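Local coordinates for Cag pathogenicity island protein (Cag10) (Helicobacter pylori 26695, PDB 6IQT) that is a VirB8 homologue of the cag type IV secretion system, in which it probably serves as a membrane-anchored assembly component, at residues Lys83-Ala88 against Lys114-Thr119. Residues are numbered along the deposited sequence; the frame is centred on the assembly and turned at random.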
loop_
_atom_site.group_PDB
_atom_site.type_symbol
_atom_site.label_atom_id
_atom_site.label_comp_id
_atom_site.label_asym_id
_atom_site.label_seq_id
_atom_site.Cartn_x
_atom_site.Cartn_y
_atom_site.Cartn_z
ATOM N N LYS A 83 23.151 -12.449 -1.902
ATOM C CA LYS A 83 22.896 -13.766 -1.340
ATOM C C LYS A 83 21.486 -14.293 -1.568
ATOM O O LYS A 83 21.234 -15.469 -1.262
ATOM C CB LYS A 83 23.172 -13.762 0.174
ATOM C CG LYS A 83 24.601 -13.399 0.537
ATOM C CD LYS A 83 24.874 -13.633 2.014
ATOM C CE LYS A 83 25.874 -12.616 2.562
ATOM N NZ LYS A 83 25.251 -11.300 2.873
ATOM N N VAL A 84 20.555 -13.472 -2.067
ATOM C CA VAL A 84 19.152 -13.863 -2.191
ATOM C C VAL A 84 18.602 -13.355 -3.518
ATOM O O VAL A 84 18.952 -12.257 -3.958
ATOM C CB VAL A 84 18.300 -13.307 -1.030
ATOM C CG1 VAL A 84 17.018 -14.084 -0.923
ATOM C CG2 VAL A 84 19.057 -13.339 0.294
ATOM N N ARG A 85 17.711 -14.132 -4.139
ATOM C CA ARG A 85 16.974 -13.701 -5.323
ATOM C C ARG A 85 15.470 -13.716 -5.044
ATOM O O ARG A 85 14.986 -14.465 -4.194
ATOM C CB ARG A 85 17.295 -14.594 -6.508
ATOM C CG ARG A 85 16.517 -15.903 -6.502
ATOM C CD ARG A 85 16.537 -16.597 -7.844
ATOM N NE ARG A 85 15.477 -16.196 -8.792
ATOM C CZ ARG A 85 14.167 -16.377 -8.646
ATOM N NH1 ARG A 85 13.706 -17.011 -7.577
ATOM N NH2 ARG A 85 13.340 -15.940 -9.589
ATOM N N ALA A 86 14.728 -12.854 -5.745
ATOM C CA ALA A 86 13.301 -12.667 -5.477
ATOM C C ALA A 86 12.516 -12.621 -6.786
ATOM O O ALA A 86 12.887 -11.890 -7.706
ATOM C CB ALA A 86 13.052 -11.376 -4.671
ATOM N N GLU A 87 11.434 -13.392 -6.867
ATOM C CA GLU A 87 10.571 -13.408 -8.044
ATOM C C GLU A 87 9.158 -13.053 -7.616
ATOM O O GLU A 87 8.594 -13.723 -6.741
ATOM C CB GLU A 87 10.599 -14.772 -8.731
ATOM C CG GLU A 87 9.537 -14.976 -9.804
ATOM C CD GLU A 87 9.646 -16.341 -10.481
ATOM O OE1 GLU A 87 10.626 -17.071 -10.210
ATOM O OE2 GLU A 87 8.759 -16.674 -11.293
ATOM N N ALA A 88 8.591 -12.016 -8.248
ATOM C CA ALA A 88 7.294 -11.433 -7.898
ATOM C C ALA A 88 6.307 -11.633 -9.046
ATOM O O ALA A 88 6.589 -11.239 -10.184
ATOM C CB ALA A 88 7.450 -9.945 -7.597
ATOM N N LYS A 114 8.446 -14.973 -4.377
ATOM C CA LYS A 114 9.213 -16.167 -4.032
ATOM C C LYS A 114 10.659 -15.754 -3.779
ATOM O O LYS A 114 11.323 -15.212 -4.671
ATOM C CB LYS A 114 9.129 -17.231 -5.123
ATOM C CG LYS A 114 9.860 -18.532 -4.752
ATOM C CD LYS A 114 9.634 -19.645 -5.774
ATOM C CE LYS A 114 9.993 -19.217 -7.197
ATOM N NZ LYS A 114 11.436 -18.874 -7.344
ATOM N N ILE A 115 11.123 -15.985 -2.557
ATOM C CA ILE A 115 12.470 -15.635 -2.133
ATOM C C ILE A 115 13.262 -16.931 -1.998
ATOM O O ILE A 115 12.874 -17.833 -1.245
ATOM C CB ILE A 115 12.444 -14.826 -0.828
ATOM C CG1 ILE A 115 11.997 -13.386 -1.119
ATOM C CG2 ILE A 115 13.791 -14.842 -0.154
ATOM C CD1 ILE A 115 10.986 -12.844 -0.139
ATOM N N THR A 116 14.329 -17.060 -2.775
ATOM C CA THR A 116 15.214 -18.220 -2.678
ATOM C C THR A 116 16.633 -17.701 -2.479
ATOM O O THR A 116 17.172 -17.013 -3.369
ATOM C CB THR A 116 15.106 -19.129 -3.905
ATOM O OG1 THR A 116 15.498 -18.415 -5.080
ATOM C CG2 THR A 116 13.675 -19.621 -4.106
ATOM N N PRO A 117 17.249 -17.937 -1.325
ATOM C CA PRO A 117 18.630 -17.482 -1.133
ATOM C C PRO A 117 19.618 -18.350 -1.896
ATOM O O PRO A 117 19.492 -19.578 -1.941
ATOM C CB PRO A 117 18.827 -17.588 0.385
ATOM C CG PRO A 117 17.437 -17.461 0.929
ATOM C CD PRO A 117 16.618 -18.267 -0.038
ATOM N N ASP A 118 20.603 -17.684 -2.510
ATOM C CA ASP A 118 21.675 -18.344 -3.251
ATOM C C ASP A 118 22.634 -19.105 -2.345
ATOM O O ASP A 118 23.431 -19.905 -2.850
ATOM C CB ASP A 118 22.469 -17.316 -4.072
ATOM C CG ASP A 118 21.585 -16.483 -4.991
ATOM O OD1 ASP A 118 20.390 -16.317 -4.680
ATOM O OD2 ASP A 118 22.083 -15.985 -6.021
ATOM N N THR A 119 22.573 -18.885 -1.033
ATOM C CA THR A 119 23.541 -19.448 -0.091
ATOM C C THR A 119 23.005 -20.730 0.547
ATOM O O THR A 119 22.945 -20.874 1.771
ATOM C CB THR A 119 23.904 -18.410 0.969
ATOM O OG1 THR A 119 24.577 -19.051 2.060
ATOM C CG2 THR A 119 22.649 -17.698 1.485
#
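Arg85 and Thr116 and, two residues further along, Glu87 and Lys114 form antiparallel hydrogen-bonded pairs between strand 84-98, an outermost strand of the chain's four-stranded sheet, and strand 105-117, the two arms of a beta hairpin. Thr116 N reaches Arg85 O at 3.0 Å, and Lys114 N reaches Glu87 O at 2.7 Å; each bond is returned by its partner. Pro117, which has no N-H to give, sits at a non-hydrogen-bonded position opposite Val84, where its lack of a donor costs this pairing nothing. Beyond the last bridge Asp118 N still reaches Lys83 O at 2.6 Å, though its N-H is bent to 134°.

The face of Val84, Ala86, Ile115 and Pro117 is apolar. Val84 CG1, anti to the backbone N (chi1 -161°), meets Ile115 CG2 at a tight 3.4 Å and also touches Pro117 CG; beta-branched residues such as these two and Thr116 suit extended strands. Small Ala86 brings CB to 4.2 Å from Ile115 CG1, while Ile115 also packs on Tyr125 and Thr127 of the next strand.

The other face is charged. Arg85 runs beside Thr116, its CG 3.1 Å from OG1, and NH1 gives that hydroxyl, at the guanidinium edge, a weak but straight bond. Glu87 OE1 takes Arg85 NH2 at 3.0 Å, on its anti side, and Lys114 NZ in a longer, weak salt bridge. Lys114, bent at chi3 and again at chi4 (63°), which sets NZ, brings that nitrogen within 2.9 Å of Arg85 NH1, two like-charged donors that cannot bond each other. One carboxylate oxygen thus bridges two cations and probably offsets their repulsion, so the charged face is probably held largely by this shared carboxylate and the opposite one by apolar contact.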